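Side-chain contact in tight junction protein ZO-3 (PDB 3KFV), which helps link tight junction transmembrane proteins such as claudins and occludin to the actin cytoskeleton, as a MAGUK scaffold represented here by its SH3 and guanylate kinase-like part: residues A[186-191]-A[214-219]. Numbering follows the deposited sequence.
Sequences IKLDTV and NYVQYY
Leu188 lays one methyl over a face of the Tyr218 ring. Its CD1 stands 3.9 Å from the ring centroid, 14° off the normal, a CH-pi contact. The closest ring carbon is Tyr218 CZ, 3.8 Å from Leu188 CD1, so the methyl is displaced toward the hydroxyl-bearing end. The same CD1 also meets Val216 CG2 at 4.3 Å, so that one methyl touches both Tyr218 and Val216. Along the CD1-CE1 side of the ring Val191 approaches obliquely, its CG1 4.0 Å from Tyr218 CD1, the two side chains running past each other in opposite directions. With CG anti to the backbone N (chi1 -178°), Leu188 extends from the first turn of helix 188-196 toward the ring. The carbonyl oxygen of Val216 lies in the ring plane, at the edge of Tyr218. Behind these side chains, helix 207-215 ends in a Schellman motif with Gln217 at positive phi, carrying the chain from Val216 to Tyr218. Val191 is buried; Ala201 and Leu203 of parallel strand 200-203 and Pro147 of a loop also pack on it. Tyr215, ending helix 207-215, hydrogen-bonds His10 through its OH, and Tyr219 packs on Arg8 and Trp296 of the antiparallel sheet, which includes the SH3 strands. An alanine in place of Tyr218 would probably leave the Leu188 methyl without its aromatic platform and open a gap beside Val191. Wholly apolar and small in area, the contact joins the first turn of helix 188-196 to the loop after helix 207-215, within the guanylate kinase-like domain, by dispersion and a CH-pi contact, which probably set the ring's place only loosely.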
loop_
_atom_site.group_PDB
_atom_site.type_symbol
_atom_site.label_atom_id
_atom_site.label_comp_id
_atom_site.label_asym_id
_atom_site.label_seq_id
_atom_site.Cartn_x
_atom_site.Cartn_y
_atom_site.Cartn_z
ATOM N N ILE A 186 10.908 0.276 -11.172
ATOM C CA ILE A 186 9.520 0.190 -11.604
ATOM C C ILE A 186 9.014 1.601 -11.901
ATOM O O ILE A 186 9.298 2.544 -11.154
ATOM C CB ILE A 186 8.639 -0.467 -10.515
ATOM C CG1 ILE A 186 7.163 -0.473 -10.926
ATOM C CG2 ILE A 186 8.834 0.238 -9.169
ATOM C CD1 ILE A 186 6.833 -1.471 -12.000
ATOM N N LYS A 187 8.285 1.746 -13.003
ATOM C CA LYS A 187 7.744 3.044 -13.395
ATOM C C LYS A 187 6.235 3.072 -13.264
ATOM O O LYS A 187 5.551 2.128 -13.652
ATOM C CB LYS A 187 8.148 3.387 -14.827
ATOM C CG LYS A 187 9.612 3.747 -14.954
ATOM C CD LYS A 187 10.152 3.424 -16.329
ATOM C CE LYS A 187 11.669 3.293 -16.276
ATOM N NZ LYS A 187 12.274 4.409 -15.484
ATOM N N LEU A 188 5.728 4.165 -12.711
ATOM C CA LEU A 188 4.293 4.385 -12.597
ATOM C C LEU A 188 3.545 4.216 -13.933
ATOM O O LEU A 188 2.472 3.613 -13.972
ATOM C CB LEU A 188 4.035 5.773 -12.025
ATOM C CG LEU A 188 2.580 6.148 -11.789
ATOM C CD1 LEU A 188 1.972 5.216 -10.753
ATOM C CD2 LEU A 188 2.480 7.602 -11.354
ATOM N N ASP A 189 4.105 4.740 -15.022
ATOM C CA ASP A 189 3.441 4.647 -16.320
ATOM C C ASP A 189 3.161 3.206 -16.693
ATOM O O ASP A 189 2.165 2.909 -17.360
ATOM C CB ASP A 189 4.260 5.297 -17.433
ATOM C CG ASP A 189 3.417 5.599 -18.671
ATOM O OD1 ASP A 189 2.327 6.207 -18.507
ATOM O OD2 ASP A 189 3.835 5.226 -19.798
ATOM N N THR A 190 4.047 2.309 -16.278
ATOM C CA THR A 190 3.856 0.899 -16.576
ATOM C C THR A 190 2.534 0.448 -15.985
ATOM O O THR A 190 1.728 -0.198 -16.666
ATOM C CB THR A 190 4.988 0.032 -16.027
ATOM O OG1 THR A 190 6.185 0.308 -16.757
ATOM C CG2 THR A 190 4.652 -1.433 -16.194
ATOM N N VAL A 191 2.313 0.810 -14.722
ATOM C CA VAL A 191 1.099 0.441 -14.003
ATOM C C VAL A 191 -0.118 1.123 -14.618
ATOM O O VAL A 191 -1.143 0.484 -14.852
ATOM C CB VAL A 191 1.198 0.804 -12.510
ATOM C CG1 VAL A 191 -0.030 0.314 -11.759
ATOM C CG2 VAL A 191 2.463 0.211 -11.910
ATOM N N ASN A 214 0.756 4.112 -2.741
ATOM C CA ASN A 214 -0.221 4.600 -1.784
ATOM C C ASN A 214 -0.311 6.120 -1.848
ATOM O O ASN A 214 -1.396 6.686 -1.738
ATOM C CB ASN A 214 0.133 4.155 -0.371
ATOM C CG ASN A 214 -0.231 2.718 -0.110
ATOM O OD1 ASN A 214 -1.052 2.137 -0.817
ATOM N ND2 ASN A 214 0.372 2.131 0.911
ATOM N N TYR A 215 0.831 6.774 -2.042
ATOM C CA TYR A 215 0.889 8.228 -2.001
ATOM C C TYR A 215 0.190 8.884 -3.189
ATOM O O TYR A 215 -0.540 9.866 -3.023
ATOM C CB TYR A 215 2.337 8.713 -1.901
ATOM C CG TYR A 215 2.438 10.183 -1.569
ATOM C CD1 TYR A 215 1.929 10.675 -0.372
ATOM C CD2 TYR A 215 3.026 11.078 -2.447
ATOM C CE1 TYR A 215 2.010 12.015 -0.059
ATOM C CE2 TYR A 215 3.109 12.424 -2.141
ATOM C CZ TYR A 215 2.599 12.883 -0.945
ATOM O OH TYR A 215 2.670 14.215 -0.632
ATOM N N VAL A 216 0.421 8.348 -4.385
ATOM C CA VAL A 216 -0.254 8.855 -5.578
ATOM C C VAL A 216 -1.661 8.276 -5.698
ATOM O O VAL A 216 -2.347 8.508 -6.686
ATOM C CB VAL A 216 0.533 8.561 -6.875
ATOM C CG1 VAL A 216 1.911 9.201 -6.812
ATOM C CG2 VAL A 216 0.633 7.061 -7.116
ATOM N N GLN A 217 -2.074 7.510 -4.694
ATOM C CA GLN A 217 -3.464 7.072 -4.578
ATOM C C GLN A 217 -3.889 6.002 -5.591
ATOM O O GLN A 217 -5.052 5.925 -5.988
ATOM C CB GLN A 217 -4.402 8.278 -4.615
ATOM C CG GLN A 217 -4.115 9.269 -3.499
ATOM C CD GLN A 217 -5.182 10.333 -3.367
ATOM O OE1 GLN A 217 -5.971 10.312 -2.418
ATOM N NE2 GLN A 217 -5.218 11.272 -4.317
ATOM N N TYR A 218 -2.928 5.179 -5.995
ATOM C CA TYR A 218 -3.210 3.970 -6.748
ATOM C C TYR A 218 -3.607 2.875 -5.772
ATOM O O TYR A 218 -4.213 1.881 -6.156
ATOM C CB TYR A 218 -1.977 3.548 -7.538
ATOM C CG TYR A 218 -1.890 4.199 -8.894
ATOM C CD1 TYR A 218 -1.768 3.434 -10.042
ATOM C CD2 TYR A 218 -1.958 5.579 -9.029
ATOM C CE1 TYR A 218 -1.701 4.023 -11.289
ATOM C CE2 TYR A 218 -1.887 6.183 -10.276
ATOM C CZ TYR A 218 -1.758 5.398 -11.404
ATOM O OH TYR A 218 -1.689 5.980 -12.654
ATOM N N TYR A 219 -3.252 3.081 -4.506
ATOM C CA TYR A 219 -3.612 2.194 -3.398
ATOM C C TYR A 219 -3.683 0.724 -3.772
ATOM O O TYR A 219 -4.775 0.158 -3.873
ATOM C CB TYR A 219 -4.931 2.627 -2.751
ATOM C CG TYR A 219 -4.831 3.945 -2.028
ATOM C CD1 TYR A 219 -4.017 4.088 -0.905
ATOM C CD2 TYR A 219 -5.539 5.049 -2.468
ATOM C CE1 TYR A 219 -3.918 5.288 -0.246
ATOM C CE2 TYR A 219 -5.446 6.258 -1.810
ATOM C CZ TYR A 219 -4.636 6.371 -0.701
ATOM O OH TYR A 219 -4.558 7.582 -0.056
#